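Local atomic coordinates of N-acetylglucosaminidase (Paenibacillus barengoltzii, PDB entry 6INX), a protein that probably hydrolyses glycosidic bonds of N-acetylglucosamine-containing glycans, as a family 18 glycoside hydrolase built on a TIM barrel. Residues G260-Y272 and E325-A337. Numbering follows the deposited sequence.
Sequences GYGPDFTELAAEY and EYGCDRTHRLLDA
Phe265 lays one face of its ring on Leu334 and turns part of its edge to Asp329 and Thr331. Over the face, Leu334 CD1 sits 3.8 Å from the centroid of the Phe265 ring, a CH-pi contact. The rim faces polar atoms: Asp329 OD1 lies 3.3 Å from Phe265 CD2, with ring and carboxylate planes turned 81° apart, and Thr331 OG1 adjoins CE2 near the ring plane. With CG anti to the backbone N (chi1 -170°), Phe265 runs alongside Asp329, both pointing the same way. That carboxylate organises its own loop. Its OD1 takes the Thr331 hydroxyl through the syn lone pair and Thr331 N from above the plane, the Thr331 N bond closing an Asx turn, while Asp329 OD2 receives Leu334 N at 2.9 Å. An alanine here would probably leave Leu334 N, Thr331 N and the Thr331 hydroxyl without these acceptors, and the loop less firmly set beside the ring. Beside the ring, Thr266 ties the two segments together with both its backbone N and its hydroxyl: Thr266 N donates to Cys328 O at 3.2 Å, and Thr266 OG1 accepts a nearly straight bond (175°) from Arg330 N at 2.8 Å. The same OG1 donates to a water that in turn donates to Asp264 OD2 and Gly327 O. Asp264 OD1 meanwhile caps the helix through Glu267 N. Arg333 crosses Phe265 at about a right angle, its NE salt-bridged to Glu303. The contact thus joins helix 265-272, which follows an outermost strand of the five-stranded antiparallel sheet, to the turn between barrel strand 320-324 and helix 333-341, with helix 303-316 touching both Phe265 and Leu334.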
loop_
_atom_site.group_PDB
_atom_site.type_symbol
_atom_site.label_atom_id
_atom_site.label_comp_id
_atom_site.label_asym_id
_atom_site.label_seq_id
_atom_site.Cartn_x
_atom_site.Cartn_y
_atom_site.Cartn_z
ATOM N N GLY A 260 0.191 14.041 7.727
ATOM C CA GLY A 260 0.007 14.173 9.151
ATOM C C GLY A 260 -1.418 14.534 9.479
ATOM O O GLY A 260 -2.280 14.677 8.616
ATOM N N TYR A 261 -1.681 14.674 10.771
ATOM C CA TYR A 261 -3.003 15.135 11.165
ATOM C C TYR A 261 -3.240 16.542 10.641
ATOM O O TYR A 261 -2.356 17.403 10.683
ATOM C CB TYR A 261 -3.133 15.147 12.686
ATOM C CG TYR A 261 -3.327 13.781 13.280
ATOM C CD1 TYR A 261 -4.483 13.048 13.040
ATOM C CD2 TYR A 261 -2.347 13.217 14.086
ATOM C CE1 TYR A 261 -4.656 11.797 13.590
ATOM C CE2 TYR A 261 -2.509 11.973 14.635
ATOM C CZ TYR A 261 -3.663 11.263 14.389
ATOM O OH TYR A 261 -3.824 10.017 14.944
ATOM N N GLY A 262 -4.443 16.770 10.142
ATOM C CA GLY A 262 -4.873 18.094 9.792
ATOM C C GLY A 262 -5.821 18.614 10.847
ATOM O O GLY A 262 -5.935 18.069 11.953
ATOM N N PRO A 263 -6.533 19.681 10.518
ATOM C CA PRO A 263 -7.500 20.238 11.468
ATOM C C PRO A 263 -8.607 19.243 11.794
ATOM O O PRO A 263 -8.991 18.407 10.974
ATOM C CB PRO A 263 -8.057 21.459 10.722
ATOM C CG PRO A 263 -7.002 21.793 9.686
ATOM C CD PRO A 263 -6.407 20.486 9.289
ATOM N N ASP A 264 -9.126 19.331 13.019
ATOM C CA ASP A 264 -10.338 18.583 13.318
ATOM C C ASP A 264 -11.537 19.228 12.630
ATOM O O ASP A 264 -11.439 20.307 12.034
ATOM C CB ASP A 264 -10.545 18.397 14.827
ATOM C CG ASP A 264 -10.773 19.700 15.581
ATOM O OD1 ASP A 264 -11.060 20.749 14.974
ATOM O OD2 ASP A 264 -10.672 19.661 16.827
ATOM N N PHE A 265 -12.687 18.557 12.700
ATOM C CA PHE A 265 -13.839 19.079 11.972
ATOM C C PHE A 265 -14.256 20.457 12.480
ATOM O O PHE A 265 -14.681 21.304 11.690
ATOM C CB PHE A 265 -15.014 18.103 11.970
ATOM C CG PHE A 265 -16.115 18.521 11.042
ATOM C CD1 PHE A 265 -16.002 18.308 9.681
ATOM C CD2 PHE A 265 -17.236 19.177 11.522
ATOM C CE1 PHE A 265 -16.996 18.707 8.810
ATOM C CE2 PHE A 265 -18.244 19.580 10.655
ATOM C CZ PHE A 265 -18.118 19.343 9.297
ATOM N N THR A 266 -14.160 20.695 13.792
ATOM C CA THR A 266 -14.418 22.039 14.320
ATOM C C THR A 266 -13.617 23.090 13.563
ATOM O O THR A 266 -14.167 24.094 13.089
ATOM C CB THR A 266 -14.037 22.095 15.800
ATOM O OG1 THR A 266 -14.686 21.035 16.504
ATOM C CG2 THR A 266 -14.441 23.450 16.402
ATOM N N GLU A 267 -12.308 22.861 13.436
ATOM C CA GLU A 267 -11.422 23.824 12.794
ATOM C C GLU A 267 -11.637 23.870 11.286
ATOM O O GLU A 267 -11.519 24.938 10.676
ATOM C CB GLU A 267 -9.971 23.466 13.111
ATOM C CG GLU A 267 -9.526 23.927 14.476
ATOM C CD GLU A 267 -9.942 25.353 14.749
ATOM O OE1 GLU A 267 -10.829 25.571 15.605
ATOM O OE2 GLU A 267 -9.388 26.255 14.085
ATOM N N LEU A 268 -11.944 22.727 10.664
ATOM C CA LEU A 268 -12.248 22.725 9.233
ATOM C C LEU A 268 -13.468 23.588 8.939
ATOM O O LEU A 268 -13.469 24.395 7.998
ATOM C CB LEU A 268 -12.503 21.297 8.758
ATOM C CG LEU A 268 -11.308 20.355 8.673
ATOM C CD1 LEU A 268 -11.809 18.946 8.398
ATOM C CD2 LEU A 268 -10.332 20.811 7.595
ATOM N N ALA A 269 -14.531 23.413 9.728
ATOM C CA ALA A 269 -15.730 24.216 9.531
ATOM C C ALA A 269 -15.439 25.694 9.755
ATOM O O ALA A 269 -15.953 26.552 9.026
ATOM C CB ALA A 269 -16.838 23.727 10.471
ATOM N N ALA A 270 -14.590 26.009 10.732
ATOM C CA ALA A 270 -14.358 27.407 11.090
ATOM C C ALA A 270 -13.412 28.110 10.122
ATOM O O ALA A 270 -13.595 29.297 9.829
ATOM C CB ALA A 270 -13.804 27.499 12.510
ATOM N N GLU A 271 -12.402 27.405 9.612
ATOM C CA GLU A 271 -11.258 28.055 8.983
ATOM C C GLU A 271 -10.933 27.561 7.578
ATOM O O GLU A 271 -10.232 28.272 6.850
ATOM C CB GLU A 271 -10.015 27.907 9.884
ATOM C CG GLU A 271 -8.673 28.406 9.328
ATOM C CD GLU A 271 -8.428 29.879 9.600
ATOM O OE1 GLU A 271 -7.301 30.351 9.327
ATOM O OE2 GLU A 271 -9.361 30.562 10.080
ATOM N N TYR A 272 -11.425 26.401 7.157
ATOM C CA TYR A 272 -10.887 25.814 5.930
ATOM C C TYR A 272 -11.917 25.533 4.851
ATOM O O TYR A 272 -11.622 25.731 3.670
ATOM C CB TYR A 272 -10.143 24.504 6.246
ATOM C CG TYR A 272 -8.823 24.691 6.953
ATOM C CD1 TYR A 272 -8.770 24.866 8.336
ATOM C CD2 TYR A 272 -7.626 24.685 6.245
ATOM C CE1 TYR A 272 -7.561 25.028 8.991
ATOM C CE2 TYR A 272 -6.409 24.846 6.896
ATOM C CZ TYR A 272 -6.383 25.012 8.269
ATOM O OH TYR A 272 -5.196 25.180 8.947
ATOM N N GLU A 325 -13.235 11.324 16.899
ATOM C CA GLU A 325 -13.528 11.105 18.318
ATOM C C GLU A 325 -14.493 12.238 18.724
ATOM O O GLU A 325 -14.529 13.284 18.071
ATOM C CB GLU A 325 -12.228 11.183 19.128
ATOM C CG GLU A 325 -12.373 10.987 20.646
ATOM C CD GLU A 325 -12.591 12.302 21.383
ATOM O OE1 GLU A 325 -12.294 13.364 20.801
ATOM O OE2 GLU A 325 -13.066 12.288 22.543
ATOM N N TYR A 326 -15.250 12.033 19.810
ATOM C CA TYR A 326 -16.342 12.934 20.195
ATOM C C TYR A 326 -15.935 14.409 20.211
ATOM O O TYR A 326 -16.660 15.269 19.689
ATOM C CB TYR A 326 -16.864 12.499 21.563
ATOM C CG TYR A 326 -17.792 13.474 22.253
ATOM C CD1 TYR A 326 -19.160 13.427 22.048
ATOM C CD2 TYR A 326 -17.293 14.420 23.134
ATOM C CE1 TYR A 326 -20.010 14.318 22.699
ATOM C CE2 TYR A 326 -18.124 15.307 23.782
ATOM C CZ TYR A 326 -19.478 15.250 23.560
ATOM O OH TYR A 326 -20.296 16.142 24.218
ATOM N N GLY A 327 -14.799 14.727 20.820
ATOM C CA GLY A 327 -14.357 16.102 20.982
ATOM C C GLY A 327 -13.848 16.793 19.736
ATOM O O GLY A 327 -13.570 17.996 19.771
ATOM N N CYS A 328 -13.714 16.068 18.631
ATOM C CA CYS A 328 -13.182 16.638 17.402
ATOM C C CYS A 328 -14.203 17.449 16.622
ATOM O O CYS A 328 -13.823 18.116 15.650
ATOM C CB CYS A 328 -12.663 15.528 16.489
ATOM S SG CYS A 328 -11.311 14.592 17.191
ATOM N N ASP A 329 -15.480 17.388 16.992
ATOM C CA ASP A 329 -16.527 18.127 16.284
ATOM C C ASP A 329 -17.422 18.824 17.301
ATOM O O ASP A 329 -18.435 18.261 17.726
ATOM C CB ASP A 329 -17.344 17.235 15.378
ATOM C CG ASP A 329 -18.491 17.995 14.728
ATOM O OD1 ASP A 329 -18.347 19.226 14.594
ATOM O OD2 ASP A 329 -19.521 17.381 14.382
ATOM N N ARG A 330 -17.071 20.059 17.642
ATOM C CA ARG A 330 -17.898 20.860 18.532
ATOM C C ARG A 330 -19.099 21.486 17.830
ATOM O O ARG A 330 -19.926 22.110 18.502
ATOM C CB ARG A 330 -17.048 21.933 19.217
ATOM C CG ARG A 330 -15.800 21.383 19.891
ATOM C CD ARG A 330 -15.127 22.426 20.767
ATOM N NE ARG A 330 -15.382 22.191 22.186
ATOM C CZ ARG A 330 -15.505 23.152 23.097
ATOM N NH1 ARG A 330 -15.396 24.427 22.743
ATOM N NH2 ARG A 330 -15.742 22.838 24.364
ATOM N N THR A 331 -19.216 21.348 16.504
ATOM C CA THR A 331 -20.440 21.762 15.827
ATOM C C THR A 331 -21.584 20.780 16.043
ATOM O O THR A 331 -22.734 21.127 15.759
ATOM C CB THR A 331 -20.220 21.920 14.319
ATOM O OG1 THR A 331 -20.259 20.630 13.693
ATOM C CG2 THR A 331 -18.890 22.609 14.021
ATOM N N HIS A 332 -21.294 19.566 16.519
ATOM C CA HIS A 332 -22.259 18.499 16.789
ATOM C C HIS A 332 -22.933 17.953 15.536
ATOM O O HIS A 332 -23.773 17.047 15.640
ATOM C CB HIS A 332 -23.313 18.896 17.836
ATOM C CG HIS A 332 -22.753 19.684 18.978
ATOM N ND1 HIS A 332 -21.948 19.121 19.945
ATOM C CD2 HIS A 332 -22.877 20.992 19.307
ATOM C CE1 HIS A 332 -21.600 20.047 20.820
ATOM N NE2 HIS A 332 -22.150 21.192 20.456
ATOM N N ARG A 333 -22.562 18.439 14.346
ATOM C CA ARG A 333 -23.269 18.067 13.129
ATOM C C ARG A 333 -22.948 16.644 12.687
ATOM O O ARG A 333 -23.814 15.965 12.126
ATOM C CB ARG A 333 -22.964 19.073 12.013
ATOM C CG ARG A 333 -23.164 20.528 12.450
ATOM C CD ARG A 333 -23.483 21.466 11.286
ATOM N NE ARG A 333 -22.360 21.629 10.371
ATOM C CZ ARG A 333 -21.505 22.650 10.395
ATOM N NH1 ARG A 333 -21.626 23.618 11.298
ATOM N NH2 ARG A 333 -20.518 22.698 9.512
ATOM N N LEU A 334 -21.720 16.167 12.933
ATOM C CA LEU A 334 -21.335 14.869 12.392
ATOM C C LEU A 334 -22.002 13.731 13.153
ATOM O O LEU A 334 -22.458 12.756 12.544
ATOM C CB LEU A 334 -19.810 14.733 12.375
ATOM C CG LEU A 334 -19.049 15.718 11.484
ATOM C CD1 LEU A 334 -17.578 15.324 11.383
ATOM C CD2 LEU A 334 -19.681 15.802 10.097
ATOM N N LEU A 335 -22.102 13.850 14.480
ATOM C CA LEU A 335 -22.865 12.868 15.245
ATOM C C LEU A 335 -24.342 12.892 14.861
ATOM O O LEU A 335 -24.976 11.839 14.728
ATOM C CB LEU A 335 -22.693 13.107 16.744
ATOM C CG LEU A 335 -23.581 12.253 17.661
ATOM C CD1 LEU A 335 -23.459 10.760 17.348
ATOM C CD2 LEU A 335 -23.243 12.527 19.111
ATOM N N ASP A 336 -24.908 14.084 14.658
ATOM C CA ASP A 336 -26.298 14.156 14.213
ATOM C C ASP A 336 -26.493 13.452 12.872
ATOM O O ASP A 336 -27.458 12.701 12.687
ATOM C CB ASP A 336 -26.729 15.618 14.118
ATOM C CG ASP A 336 -28.076 15.867 14.749
ATOM O OD1 ASP A 336 -28.465 15.089 15.646
ATOM O OD2 ASP A 336 -28.752 16.836 14.344
ATOM N N ALA A 337 -25.572 13.667 11.927
ATOM C CA ALA A 337 -25.675 13.019 10.626
ATOM C C ALA A 337 -25.618 11.502 10.753
ATOM O O ALA A 337 -26.353 10.782 10.065
ATOM C CB ALA A 337 -24.557 13.519 9.709
HETATM O O HOH W 1 -12.851 20.184 18.281
#